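Local coordinates for terminase small subunit (Thermus phage G20c, PDB 6EJQ) that forms a nine-membered ring that probably binds the packaging initiation site of viral DNA and regulates the ATPase of the large terminase subunit during genome packaging, at the interface of chains A and B. Numbering follows the deposited sequence. Chains: chain A/B, Terminase small subunit.

The interface of chains A and B. Residues chain A 84, 88, 112, 115-116; chain B 79-80, 83, 118.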
# COMPACT_ATOMS: atom_id res chain seq x y z
N TYR A 84 -22.70 -4.95 10.35
CA TYR A 84 -22.98 -3.91 9.38
C TYR A 84 -24.30 -3.19 9.68
O TYR A 84 -24.38 -1.97 9.58
CB TYR A 84 -22.99 -4.49 7.96
CG TYR A 84 -23.43 -3.53 6.87
CD1 TYR A 84 -22.52 -2.65 6.27
CD2 TYR A 84 -24.74 -3.51 6.43
CE1 TYR A 84 -22.93 -1.79 5.25
CE2 TYR A 84 -25.16 -2.66 5.43
CZ TYR A 84 -24.27 -1.80 4.84
OH TYR A 84 -24.73 -0.98 3.85
N LEU A 88 -24.96 0.81 10.66
CA LEU A 88 -25.98 1.68 10.09
C LEU A 88 -26.90 2.26 11.17
O LEU A 88 -27.30 3.42 11.06
CB LEU A 88 -26.84 0.97 9.02
CG LEU A 88 -26.19 0.62 7.68
CD1 LEU A 88 -27.21 -0.09 6.80
CD2 LEU A 88 -25.63 1.84 6.95
N PRO A 112 -18.81 7.25 7.48
CA PRO A 112 -19.20 6.64 6.20
C PRO A 112 -18.16 5.68 5.61
O PRO A 112 -18.53 4.60 5.11
CB PRO A 112 -19.41 7.85 5.30
CG PRO A 112 -19.88 8.92 6.22
CD PRO A 112 -19.11 8.69 7.50
N ILE A 115 -18.34 2.19 7.15
CA ILE A 115 -19.49 1.44 6.65
C ILE A 115 -19.17 0.84 5.28
O ILE A 115 -19.42 -0.34 5.03
CB ILE A 115 -20.78 2.32 6.60
CG1 ILE A 115 -21.25 2.62 8.03
CG2 ILE A 115 -21.90 1.63 5.81
CD1 ILE A 115 -22.29 3.72 8.16
N ALA A 116 -18.61 1.68 4.40
CA ALA A 116 -18.17 1.23 3.06
C ALA A 116 -17.12 0.12 3.16
O ALA A 116 -17.20 -0.90 2.45
CB ALA A 116 -17.62 2.40 2.27
N ASP B 79 -27.54 1.50 0.18
CA ASP B 79 -27.23 2.10 1.48
C ASP B 79 -26.19 3.20 1.32
O ASP B 79 -26.32 4.29 1.89
CB ASP B 79 -26.69 1.05 2.48
CG ASP B 79 -27.74 0.03 2.94
OD1 ASP B 79 -28.95 0.27 2.81
OD2 ASP B 79 -27.35 -1.03 3.44
N LEU B 80 -25.15 2.93 0.54
CA LEU B 80 -24.07 3.89 0.35
C LEU B 80 -24.51 5.14 -0.40
O LEU B 80 -24.02 6.23 -0.12
CB LEU B 80 -22.88 3.24 -0.37
CG LEU B 80 -22.16 2.10 0.35
CD1 LEU B 80 -20.96 1.68 -0.49
CD2 LEU B 80 -21.71 2.46 1.76
N ILE B 83 -26.21 7.33 2.19
CA ILE B 83 -25.14 7.95 2.98
C ILE B 83 -24.47 9.08 2.19
O ILE B 83 -24.22 10.16 2.75
CB ILE B 83 -24.11 6.90 3.45
CG1 ILE B 83 -24.76 5.97 4.49
CG2 ILE B 83 -22.88 7.58 4.06
CD1 ILE B 83 -24.02 4.67 4.73
N MET B 118 -16.33 8.01 -1.06
CA MET B 118 -17.64 7.34 -1.10
C MET B 118 -18.17 7.23 -2.53
O MET B 118 -18.69 6.18 -2.90
CB MET B 118 -18.67 8.07 -0.23
CG MET B 118 -20.02 7.38 -0.13
SD MET B 118 -19.91 5.71 0.54
CE MET B 118 -19.62 6.13 2.26
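With its CG turned opposite the backbone N (chi1 174°), A:Tyr84 sends its phenol across to chain B, where the carboxylate of B:Asp79 is swung to the side opposite its own carbonyl carbon (chi1 -69°) and comes forward to meet it. The pair illustrates how a directional polar bond probably helps set the register of a largely apolar contact between helices. The phenol OH of A:Tyr84 donates to carboxylate OD2 of B:Asp79 at 2.6 Å, and OD2 accepts through its anti lone pair, the one facing away from OD1. OD2 lies at the edge of the ring and in its plane; ring and carboxylate are tilted by 24° to each other, so the carboxylate meets the ring edge modestly twisted. A:Leu88, one turn further along helix 59-95, lays its CG over one face of the same ring, toward its rim, which should limit the ring's swing; its CD1 also reaches the carboxylate, 3.5 Å from OD2 of B:Asp79.

Beside this polar end, B:Ile83 works as an apolar wedge with two arms. Its CD1 enters between the two helices of chain A, 3.9 Å from CD2 of A:Leu88 on helix 59-95 and equally near CG2 of A:Ile115 on helix 112-138. The other arm, CG2, comes in obliquely at the CB-CG side of the A:Pro112 ring, 3.7 Å from its CB. The side chains of B:Leu80 and A:Ile115 slide past each other in opposite directions, and CD2 of B:Leu80 comes 4.0 Å from CA of A:Ala116, whose small side chain probably permits this approach.

The patch thus joins both long helices of each subunit, one neighbour pair of the nine-membered ring through which DNA is translocated. At its far end B:Met118, bent at chi2 and chi3, curls its methyl CE against the first turn of helix 112-138 of chain A, packing tightly at 3.5 Å from CB of A:Pro112.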